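450aa long hypothetical fmu protein (Pyrococcus horikoshii, PDB 2YXL) probably transfers a methyl group from S-adenosylmethionine to carbon 5 of cytosine in RNA. Local coordinates at residues A[17-22]-A[116-121]; A[153-158]-A[172-177]; A[188-193]-A[242-247]; A[390-395]-A[430-435]. All blocks are in the same frame, centred on the assembly; numbering follows the deposited sequence.

Interaction 1: residues A[17-22]-A[116-121]; sequences AIIEAI and DFISSR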
# COMPACT_ATOMS: atom_id res chain seq x y z
N ALA A 17 10.46 1.10 -20.18
CA ALA A 17 9.75 0.38 -19.12
C ALA A 17 9.52 1.20 -17.85
O ALA A 17 8.39 1.29 -17.38
CB ALA A 17 10.46 -0.94 -18.80
N ILE A 18 10.58 1.80 -17.29
CA ILE A 18 10.42 2.58 -16.05
C ILE A 18 9.65 3.86 -16.29
O ILE A 18 8.90 4.30 -15.42
CB ILE A 18 11.74 2.96 -15.32
CG1 ILE A 18 12.98 2.56 -16.11
CG2 ILE A 18 11.73 2.46 -13.86
CD1 ILE A 18 13.47 3.65 -17.01
N ILE A 19 9.85 4.48 -17.45
CA ILE A 19 9.11 5.68 -17.82
C ILE A 19 7.61 5.37 -17.81
O ILE A 19 6.84 6.10 -17.18
CB ILE A 19 9.55 6.27 -19.18
CG1 ILE A 19 10.99 6.78 -19.10
CG2 ILE A 19 8.60 7.41 -19.61
CD1 ILE A 19 11.61 7.15 -20.43
N GLU A 20 7.22 4.29 -18.48
CA GLU A 20 5.81 3.88 -18.51
C GLU A 20 5.31 3.47 -17.11
O GLU A 20 4.17 3.76 -16.76
CB GLU A 20 5.57 2.78 -19.55
CG GLU A 20 4.12 2.27 -19.60
CD GLU A 20 3.53 2.18 -21.01
OE1 GLU A 20 2.29 2.23 -21.13
OE2 GLU A 20 4.30 2.08 -21.99
N ALA A 21 6.17 2.83 -16.32
CA ALA A 21 5.80 2.43 -14.96
C ALA A 21 5.59 3.64 -14.06
O ALA A 21 4.65 3.67 -13.26
CB ALA A 21 6.85 1.49 -14.37
N ILE A 22 6.47 4.63 -14.19
CA ILE A 22 6.39 5.86 -13.41
C ILE A 22 5.19 6.69 -13.86
O ILE A 22 4.48 7.27 -13.02
CB ILE A 22 7.72 6.67 -13.49
CG1 ILE A 22 8.87 5.90 -12.80
CG2 ILE A 22 7.57 8.06 -12.88
CD1 ILE A 22 8.64 5.56 -11.32
N ASP A 116 12.34 9.61 -27.97
CA ASP A 116 11.50 9.06 -29.03
C ASP A 116 10.23 8.43 -28.47
O ASP A 116 9.15 8.59 -29.04
CB ASP A 116 12.28 8.03 -29.85
CG ASP A 116 11.62 7.71 -31.17
OD1 ASP A 116 10.98 8.61 -31.77
OD2 ASP A 116 11.74 6.55 -31.63
N PHE A 117 10.37 7.71 -27.36
CA PHE A 117 9.25 7.01 -26.74
C PHE A 117 8.15 7.96 -26.26
O PHE A 117 6.97 7.73 -26.54
CB PHE A 117 9.74 6.12 -25.59
CG PHE A 117 8.64 5.41 -24.84
CD1 PHE A 117 8.44 5.66 -23.49
CD2 PHE A 117 7.80 4.51 -25.49
CE1 PHE A 117 7.42 5.00 -22.79
CE2 PHE A 117 6.78 3.85 -24.81
CZ PHE A 117 6.59 4.10 -23.45
N ILE A 118 8.53 9.03 -25.57
CA ILE A 118 7.53 9.98 -25.06
C ILE A 118 6.91 10.82 -26.17
O ILE A 118 5.76 11.25 -26.07
CB ILE A 118 8.04 10.84 -23.86
CG1 ILE A 118 9.15 11.81 -24.29
CG2 ILE A 118 8.48 9.94 -22.69
CD1 ILE A 118 9.66 12.70 -23.16
N SER A 119 7.68 11.04 -27.25
CA SER A 119 7.16 11.65 -28.47
C SER A 119 6.04 10.82 -29.09
O SER A 119 5.00 11.36 -29.47
CB SER A 119 8.27 11.85 -29.50
OG SER A 119 8.94 13.08 -29.31
N SER A 120 6.24 9.51 -29.19
CA SER A 120 5.25 8.61 -29.77
C SER A 120 3.98 8.49 -28.92
O SER A 120 2.90 8.20 -29.43
CB SER A 120 5.85 7.22 -30.03
OG SER A 120 6.16 6.58 -28.80
N ARG A 121 4.13 8.71 -27.61
CA ARG A 121 2.98 8.73 -26.71
C ARG A 121 2.29 10.10 -26.66
O ARG A 121 1.15 10.20 -26.20
CB ARG A 121 3.38 8.28 -25.30
CG ARG A 121 3.72 6.79 -25.19
CD ARG A 121 2.55 5.89 -25.59
NE ARG A 121 2.95 4.49 -25.73
CZ ARG A 121 2.80 3.57 -24.78
NH1 ARG A 121 3.20 2.32 -25.00
NH2 ARG A 121 2.25 3.87 -23.61
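Helix 12-24, through Ile-19 and Glu-20, faces Phe-117, Ile-118 and Arg-121 of helix 104-121, the two short axes passing 11.1 Å apart at 44° with their chains running broadly the same way. Both helices belong to the all-helical N-terminal part of the chain, which is consistent with the NusB-like domain of Fmu/RsmB proteins. At so wide a separation the side chains fill the space between the backbones. Ile-19 sends out its CG2 branch, held anti to its own backbone N, and the tip meets CG2 of Ile-118 at 4.0 Å, the two isoleucines crossing at about a right angle. The same methyl lies at the rim of the Phe-117 ring, 4.2 Å from CE1, close to the ring plane.

Phe-117 starts toward helix 12-24, and its CG, anti to the backbone N (chi1 177°), continues from there. Its far edge is met in plane by Glu-20, whose OE2 comes within 3.4 Å of CZ, where the weakly positive rim hydrogens would probably suit an anion. His-42 adds a ring set steeply to that of Phe-117, and Trp-85 of helix 84-99 touches both Glu-20 and Arg-121. Arg-121 folds back beside the phenylalanine: its CG lies over one ring face, and CE2 of Phe-117 sits 3.6 Å above the guanidinium plane, toward its rim. From there the guanidinium reaches the carboxylate with the two planes 76° apart. The salt bridge is a fairly straight hydrogen bond, 3.0 Å from Arg-121 NH2 to Glu-20 OE1, with the oxygen near the guanidinium plane but the nitrogen above that of the carboxylate.

Interaction 2: residues A[153-158]-A[172-177]; sequences WKYLAP and ETEDFF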
# COMPACT_ATOMS: atom_id res chain seq x y z
N TRP A 153 16.23 15.56 3.14
CA TRP A 153 17.10 14.64 2.40
C TRP A 153 17.58 13.43 3.22
O TRP A 153 17.88 12.39 2.65
CB TRP A 153 18.29 15.38 1.79
CG TRP A 153 17.99 15.98 0.45
CD1 TRP A 153 17.78 17.31 0.17
CD2 TRP A 153 17.86 15.29 -0.80
NE1 TRP A 153 17.53 17.47 -1.18
CE2 TRP A 153 17.57 16.25 -1.79
CE3 TRP A 153 17.95 13.94 -1.17
CZ2 TRP A 153 17.39 15.92 -3.14
CZ3 TRP A 153 17.76 13.60 -2.51
CH2 TRP A 153 17.49 14.59 -3.47
N LYS A 154 17.65 13.58 4.54
CA LYS A 154 18.06 12.47 5.40
C LYS A 154 16.95 11.43 5.59
O LYS A 154 17.21 10.23 5.58
CB LYS A 154 18.58 12.95 6.76
CG LYS A 154 20.08 13.23 6.77
CD LYS A 154 20.66 13.09 8.18
CE LYS A 154 22.18 13.20 8.16
NZ LYS A 154 22.78 12.99 9.51
N TYR A 155 15.72 11.90 5.77
CA TYR A 155 14.59 11.00 5.99
C TYR A 155 13.86 10.64 4.69
O TYR A 155 13.03 9.73 4.68
CB TYR A 155 13.60 11.58 7.00
CG TYR A 155 14.12 11.73 8.41
CD1 TYR A 155 13.52 12.61 9.30
CD2 TYR A 155 15.22 10.98 8.87
CE1 TYR A 155 13.99 12.75 10.61
CE2 TYR A 155 15.70 11.13 10.17
CZ TYR A 155 15.07 12.01 11.03
OH TYR A 155 15.53 12.16 12.32
N LEU A 156 14.17 11.37 3.62
CA LEU A 156 13.46 11.24 2.34
C LEU A 156 11.95 11.44 2.53
O LEU A 156 11.15 10.61 2.11
CB LEU A 156 13.78 9.91 1.64
CG LEU A 156 15.26 9.49 1.46
CD1 LEU A 156 15.36 8.10 0.85
CD2 LEU A 156 16.05 10.50 0.64
N ALA A 157 11.59 12.54 3.17
CA ALA A 157 10.21 12.82 3.55
C ALA A 157 9.96 14.33 3.66
O ALA A 157 10.89 15.08 3.96
CB ALA A 157 9.88 12.13 4.88
N PRO A 158 8.70 14.77 3.43
CA PRO A 158 8.41 16.20 3.57
C PRO A 158 8.46 16.64 5.03
O PRO A 158 8.16 15.84 5.92
CB PRO A 158 6.99 16.33 3.01
CG PRO A 158 6.39 14.99 3.18
CD PRO A 158 7.51 14.00 3.03
N GLU A 172 12.21 7.53 18.35
CA GLU A 172 12.10 6.45 17.36
C GLU A 172 11.87 6.93 15.93
O GLU A 172 11.79 6.11 15.01
CB GLU A 172 10.99 5.47 17.78
CG GLU A 172 11.33 4.65 19.03
CD GLU A 172 10.22 3.69 19.44
OE1 GLU A 172 9.36 3.34 18.60
OE2 GLU A 172 10.23 3.26 20.61
N THR A 173 11.77 8.24 15.74
CA THR A 173 11.49 8.84 14.42
C THR A 173 12.51 8.43 13.35
O THR A 173 12.13 8.07 12.24
CB THR A 173 11.40 10.39 14.50
OG1 THR A 173 10.43 10.75 15.49
CG2 THR A 173 10.98 10.99 13.17
N GLU A 174 13.80 8.47 13.70
CA GLU A 174 14.86 8.10 12.77
C GLU A 174 14.76 6.63 12.35
O GLU A 174 14.88 6.31 11.16
CB GLU A 174 16.24 8.39 13.38
CG GLU A 174 17.41 8.23 12.40
CD GLU A 174 18.74 8.73 12.95
OE1 GLU A 174 19.56 9.22 12.15
OE2 GLU A 174 18.97 8.62 14.18
N ASP A 175 14.52 5.75 13.31
CA ASP A 175 14.36 4.31 13.05
C ASP A 175 13.15 4.01 12.17
O ASP A 175 13.22 3.14 11.29
CB ASP A 175 14.29 3.52 14.35
CG ASP A 175 15.63 3.39 15.04
OD1 ASP A 175 16.66 3.26 14.34
OD2 ASP A 175 15.67 3.41 16.29
N PHE A 176 12.06 4.74 12.40
CA PHE A 176 10.84 4.61 11.59
C PHE A 176 11.13 4.89 10.12
O PHE A 176 10.78 4.09 9.25
CB PHE A 176 9.74 5.55 12.09
CG PHE A 176 8.56 5.64 11.17
CD1 PHE A 176 8.44 6.69 10.26
CD2 PHE A 176 7.55 4.67 11.20
CE1 PHE A 176 7.35 6.78 9.40
CE2 PHE A 176 6.46 4.75 10.35
CZ PHE A 176 6.35 5.81 9.44
N PHE A 177 11.78 6.02 9.85
CA PHE A 177 12.11 6.39 8.48
C PHE A 177 13.15 5.47 7.86
O PHE A 177 13.09 5.19 6.67
CB PHE A 177 12.49 7.87 8.37
CG PHE A 177 11.31 8.80 8.43
CD1 PHE A 177 11.07 9.57 9.56
CD2 PHE A 177 10.42 8.88 7.36
CE1 PHE A 177 9.97 10.42 9.62
CE2 PHE A 177 9.32 9.72 7.42
CZ PHE A 177 9.09 10.50 8.55
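Tyr-155 closes helix 147-155 and has its CA only 5.8 Å from that of Phe-177 in helix 173-181. The chain turns at Leu-156, which has positive phi, and straightens at Ala-157, so that Tyr-155 and Ala-157 both face Phe-177. Helix 159-169 lies between the two segments in sequence, and its Ile-162 touches Tyr-155. Just beyond helix 173-181 the chain enters strand 186-191.

The Phe-177 ring is the centre of the packing. Tyr-155 CB rests over one face in a CH-pi contact, 4.2 Å from the ring centroid, while CD1 of the neighbouring Phe-176 lies over the centre of the opposite face. Thr-173 CG2 stands at the edge, in the plane of the ring. CG of Tyr-155 is anti to its carbonyl carbon (chi1 -66°), beside the backbone N. The two rings are nearly parallel, at 7°, but slid so far apart, with centroids separated by 5.1 Å, that they barely overlap. Ala-157 CB completes the group by approaching CE2 of Phe-177 at 3.5 Å.

Farther out, the tyrosine crosses Glu-174 at about a right angle: its OH is 4.0 Å from CB of the glutamate, and its CE2 lies near CG. Tyr-155 O, beside Phe-177 CD2, accepts a hydrogen bond from Asn-181 ND2 in the last turn of helix 173-181. Side-chain contact between 153-158 and 172-177 is therefore a matter of dispersion and weak CH-pi attraction, which implies that complementary shape, more than polar pairing, sets how these two segments fit.

Interaction 3: residues A[188-193]-A[242-247]; sequences SIRVNT and IVQEEA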
# COMPACT_ATOMS: atom_id res chain seq x y z
N SER A 188 4.60 -9.86 0.95
CA SER A 188 3.86 -10.59 1.96
C SER A 188 2.58 -11.19 1.37
O SER A 188 1.80 -10.48 0.73
CB SER A 188 3.54 -9.68 3.14
OG SER A 188 2.93 -10.40 4.19
N ILE A 189 2.37 -12.48 1.58
CA ILE A 189 1.19 -13.20 1.07
C ILE A 189 0.53 -14.04 2.15
O ILE A 189 1.18 -14.47 3.10
CB ILE A 189 1.52 -14.10 -0.17
CG1 ILE A 189 2.58 -15.15 0.18
CG2 ILE A 189 1.94 -13.25 -1.37
CD1 ILE A 189 2.66 -16.31 -0.81
N ARG A 190 -0.78 -14.27 2.01
CA ARG A 190 -1.50 -15.17 2.90
C ARG A 190 -1.90 -16.44 2.16
O ARG A 190 -2.32 -16.38 1.00
CB ARG A 190 -2.74 -14.49 3.49
CG ARG A 190 -3.24 -15.16 4.77
CD ARG A 190 -4.58 -14.60 5.25
NE ARG A 190 -5.70 -15.11 4.46
CZ ARG A 190 -6.43 -14.38 3.62
NH1 ARG A 190 -6.18 -13.08 3.45
NH2 ARG A 190 -7.42 -14.95 2.95
N VAL A 191 -1.77 -17.58 2.83
CA VAL A 191 -2.17 -18.87 2.28
C VAL A 191 -3.64 -19.13 2.60
O VAL A 191 -4.06 -19.06 3.76
CB VAL A 191 -1.27 -20.02 2.82
CG1 VAL A 191 -1.84 -21.39 2.46
CG2 VAL A 191 0.15 -19.88 2.28
N ASN A 192 -4.42 -19.42 1.56
CA ASN A 192 -5.84 -19.73 1.69
C ASN A 192 -6.04 -21.14 2.22
O ASN A 192 -6.00 -22.12 1.47
CB ASN A 192 -6.54 -19.54 0.33
CG ASN A 192 -8.05 -19.77 0.39
OD1 ASN A 192 -8.68 -19.98 -0.64
ND2 ASN A 192 -8.62 -19.74 1.59
N THR A 193 -6.26 -21.24 3.54
CA THR A 193 -6.42 -22.53 4.22
C THR A 193 -7.64 -23.31 3.72
O THR A 193 -7.70 -24.53 3.87
CB THR A 193 -6.55 -22.35 5.75
OG1 THR A 193 -7.62 -21.44 6.05
CG2 THR A 193 -5.25 -21.83 6.34
N ILE A 242 -2.96 -15.02 -1.59
CA ILE A 242 -3.40 -13.64 -1.81
C ILE A 242 -2.40 -12.67 -1.16
O ILE A 242 -1.86 -12.96 -0.09
CB ILE A 242 -4.85 -13.41 -1.28
CG1 ILE A 242 -5.35 -12.00 -1.63
CG2 ILE A 242 -4.95 -13.70 0.23
CD1 ILE A 242 -6.86 -11.80 -1.47
N VAL A 243 -2.15 -11.54 -1.82
CA VAL A 243 -1.24 -10.52 -1.28
C VAL A 243 -1.88 -9.82 -0.08
O VAL A 243 -2.91 -9.17 -0.22
CB VAL A 243 -0.82 -9.47 -2.35
CG1 VAL A 243 0.14 -8.44 -1.76
CG2 VAL A 243 -0.19 -10.15 -3.56
N GLN A 244 -1.26 -9.96 1.08
CA GLN A 244 -1.73 -9.31 2.30
C GLN A 244 -0.58 -9.15 3.29
O GLN A 244 0.23 -10.06 3.47
CB GLN A 244 -2.87 -10.12 2.96
CG GLN A 244 -3.44 -9.46 4.22
CD GLN A 244 -4.61 -10.21 4.82
OE1 GLN A 244 -4.49 -11.37 5.24
NE2 GLN A 244 -5.76 -9.54 4.90
N GLU A 245 -0.52 -7.98 3.93
CA GLU A 245 0.45 -7.71 4.98
C GLU A 245 0.12 -8.49 6.24
O GLU A 245 -1.05 -8.80 6.50
CB GLU A 245 0.51 -6.21 5.29
CG GLU A 245 0.95 -5.33 4.12
CD GLU A 245 2.39 -5.57 3.67
OE1 GLU A 245 3.19 -6.17 4.42
OE2 GLU A 245 2.72 -5.16 2.54
N GLU A 246 1.15 -8.80 7.03
CA GLU A 246 0.99 -9.51 8.29
C GLU A 246 -0.02 -8.81 9.21
O GLU A 246 -0.91 -9.45 9.78
CB GLU A 246 2.34 -9.69 8.99
CG GLU A 246 2.29 -10.60 10.21
CD GLU A 246 3.57 -10.55 11.02
OE1 GLU A 246 4.39 -11.50 10.92
OE2 GLU A 246 3.78 -9.57 11.76
N ALA A 247 0.13 -7.49 9.34
CA ALA A 247 -0.75 -6.67 10.18
C ALA A 247 -2.23 -6.80 9.79
O ALA A 247 -3.11 -6.86 10.66
CB ALA A 247 -0.31 -5.22 10.15
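Arg-190 starts with CG anti to its backbone N (chi1 -159°) and bends at chi3, which turns NE back, while Gln-244 keeps CG anti to its own N and runs extended beyond it; the two chains cross obliquely and NH1 meets OE1. The bond from Arg-190 NH1 to Gln-244 OE1 is 3.0 Å long, with the oxygen close to the guanidinium plane but the donor 61° above the plane of the amide. Ile-242 runs alongside the arginine, pointing the same way, and its CG2 lies over one face of the guanidinium, toward the rim, 3.5 Å from NH1.

Beneath these groups strands 186-191 and 241-243 pair antiparallel at the edge of the four-stranded sheet of the ferredoxin-like region. Arg-190 and Ile-242 form a hydrogen-bonded pair, with 2.7 Å from Arg-190 N to Ile-242 O. Ile-189 and Val-243, the non-hydrogen-bonded pair, put their side chains on the other face. Past Val-243 the partnership passes to Ser-188, whose O receives Gln-244 N at 3.1 Å and whose OG donates to Gln-244 O at 2.8 Å, just before helix 246-255 begins.

Arg-190 NH2 also forms a salt bridge with Glu-279, and Gln-244 touches Lys-273, a predicted S-adenosylmethionine-binding residue. A leucine in place of Arg-190 would probably leave Gln-244 OE1 without this donor and the Glu-279 carboxylate without this positive partner. The chemistry implies that one buried arginine, its charge probably balanced by Glu-279, ties this part of the sheet to helix 272-280, which follows the predicted cofactor-binding loop, with the Gln-244 side chain about 5 Å from the bound sinefungin.

Interaction 4: residues A[390-395]-A[430-435]; sequences CSIFKE and RAWPHR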
# COMPACT_ATOMS: atom_id res chain seq x y z
N CYS A 390 -4.66 1.45 8.41
CA CYS A 390 -3.23 1.33 8.17
C CYS A 390 -2.61 2.73 8.18
O CYS A 390 -1.82 3.09 7.31
CB CYS A 390 -2.93 0.57 6.88
SG CYS A 390 -3.86 1.15 5.47
N SER A 391 -2.99 3.51 9.19
CA SER A 391 -2.49 4.86 9.39
C SER A 391 -1.78 4.94 10.74
O SER A 391 -2.12 4.20 11.67
CB SER A 391 -3.64 5.87 9.35
OG SER A 391 -3.22 7.15 9.79
N ILE A 392 -0.80 5.82 10.84
CA ILE A 392 -0.05 6.00 12.08
C ILE A 392 -0.50 7.22 12.88
O ILE A 392 -0.04 7.44 14.00
CB ILE A 392 1.48 6.08 11.83
CG1 ILE A 392 1.80 7.20 10.84
CG2 ILE A 392 2.01 4.72 11.36
CD1 ILE A 392 3.20 7.78 10.98
N PHE A 393 -1.42 8.00 12.30
CA PHE A 393 -1.88 9.24 12.92
C PHE A 393 -2.90 8.99 14.03
O PHE A 393 -3.84 8.21 13.86
CB PHE A 393 -2.46 10.18 11.87
CG PHE A 393 -1.49 10.57 10.78
CD1 PHE A 393 -1.85 10.44 9.44
CD2 PHE A 393 -0.23 11.07 11.10
CE1 PHE A 393 -0.97 10.80 8.43
CE2 PHE A 393 0.66 11.43 10.09
CZ PHE A 393 0.29 11.30 8.75
N LYS A 394 -2.71 9.68 15.15
CA LYS A 394 -3.64 9.59 16.28
C LYS A 394 -5.04 10.06 15.91
O LYS A 394 -6.02 9.51 16.40
CB LYS A 394 -3.11 10.40 17.48
CG LYS A 394 -1.92 9.76 18.18
CD LYS A 394 -1.27 10.74 19.15
CE LYS A 394 0.03 10.17 19.70
NZ LYS A 394 0.78 11.18 20.51
N GLU A 395 -5.12 11.06 15.03
CA GLU A 395 -6.39 11.63 14.56
C GLU A 395 -7.34 10.61 13.95
O GLU A 395 -8.56 10.73 14.08
CB GLU A 395 -6.14 12.76 13.56
CG GLU A 395 -6.07 14.16 14.17
CD GLU A 395 -4.83 14.38 15.03
OE1 GLU A 395 -4.88 15.29 15.89
OE2 GLU A 395 -3.82 13.66 14.86
N ARG A 430 -1.03 -1.30 18.28
CA ARG A 430 -0.37 -0.72 17.11
C ARG A 430 0.78 -1.60 16.60
O ARG A 430 1.53 -2.17 17.39
CB ARG A 430 0.15 0.68 17.41
CG ARG A 430 -0.89 1.77 17.35
CD ARG A 430 -0.26 3.13 17.62
NE ARG A 430 -1.17 4.23 17.32
CZ ARG A 430 -1.03 5.07 16.29
NH1 ARG A 430 -0.02 4.93 15.43
NH2 ARG A 430 -1.91 6.04 16.11
N ALA A 431 0.88 -1.70 15.28
CA ALA A 431 2.03 -2.30 14.62
C ALA A 431 2.88 -1.19 14.02
O ALA A 431 2.35 -0.17 13.57
CB ALA A 431 1.59 -3.28 13.54
N TRP A 432 4.19 -1.39 14.04
CA TRP A 432 5.14 -0.42 13.51
C TRP A 432 6.17 -1.10 12.61
O TRP A 432 6.65 -2.18 12.94
CB TRP A 432 5.86 0.30 14.65
CG TRP A 432 4.97 1.18 15.48
CD1 TRP A 432 4.41 0.87 16.68
CD2 TRP A 432 4.55 2.51 15.17
NE1 TRP A 432 3.66 1.93 17.15
CE2 TRP A 432 3.73 2.95 16.24
CE3 TRP A 432 4.79 3.39 14.10
CZ2 TRP A 432 3.15 4.22 16.26
CZ3 TRP A 432 4.21 4.65 14.13
CH2 TRP A 432 3.40 5.06 15.20
N PRO A 433 6.51 -0.46 11.47
CA PRO A 433 7.51 -1.00 10.54
C PRO A 433 8.87 -1.25 11.19
O PRO A 433 9.46 -2.31 10.96
CB PRO A 433 7.62 0.10 9.47
CG PRO A 433 6.33 0.84 9.55
CD PRO A 433 5.95 0.82 10.99
N HIS A 434 9.33 -0.31 12.00
CA HIS A 434 10.66 -0.40 12.62
C HIS A 434 10.72 -1.35 13.82
O HIS A 434 11.80 -1.77 14.23
CB HIS A 434 11.17 1.00 13.01
CG HIS A 434 10.35 1.68 14.06
ND1 HIS A 434 9.04 2.07 13.84
CD2 HIS A 434 10.65 2.06 15.32
CE1 HIS A 434 8.58 2.65 14.94
NE2 HIS A 434 9.53 2.66 15.85
N ARG A 435 9.55 -1.70 14.37
CA ARG A 435 9.48 -2.66 15.47
C ARG A 435 9.10 -4.06 15.01
O ARG A 435 9.56 -5.05 15.59
CB ARG A 435 8.48 -2.20 16.54
CG ARG A 435 8.81 -0.90 17.24
CD ARG A 435 7.84 -0.64 18.37
NE ARG A 435 7.70 0.78 18.69
CZ ARG A 435 6.77 1.30 19.49
NH1 ARG A 435 5.86 0.51 20.06
NH2 ARG A 435 6.74 2.61 19.71
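The loop that follows strand 383-389 carries Cys-390, the predicted nucleophile, and two residues farther on Ile-392 is held by Arg-430 and Trp-432. Arg-430, on strand 429-431, is extended from CG to NE and grips a single backbone oxygen with both terminal nitrogens: Ile-392 O lies 2.9 Å from NH1 and 3.1 Å from NH2. The oxygen is near the guanidinium plane, whereas both donors stand above one face of the carbonyl plane. NE of the same arginine makes a salt bridge with Glu-398 at the start of the next helix. An alanine in place of Arg-430 would probably leave Ile-392 O without both these donors and Glu-398 without this salt bridge, setting the loop freer to shift.

Ile-392 crosses the Trp-432 indole at about a right angle, placing CG2 3.5 Å from CZ3 on the six-membered ring. Phe-176 and Val-165 from neighbouring helices also touch this isoleucine. Ser-391 steadies the turn from within: its OG accepts from Phe-393 N at 3.2 Å, an ST turn, and is also hydrogen-bonded to Glu-396. A loop carrying probable catalytic residues at the C-terminal end of a strand of the central sheet is typical of the Rossmann-like class I methyltransferase fold.

All four contacts are largely buried, but they serve different levels of the fold. Interaction 1 lies in the N-terminal helical part, about 36 Å between centres from interaction 4 and on the opposite side of the chain's centre; like interaction 2 it joins helices, yet it ends in a salt bridge where interaction 2 relies on apolar and aromatic packing. Interaction 3 alone pairs strands. Interactions 3 and 4, whose nearest atoms are about 4 Å apart, lie nearest the cofactor. Three contacts use an arginine, which meets a carboxylate in interaction 1, a side-chain amide in 3 and a backbone carbonyl in 4. Interactions 2 and 4 touch directly: Glu-172 binds His-434 and Arg-435, linking the start of helix 173-181 to helix 433-436 of the methyltransferase domain.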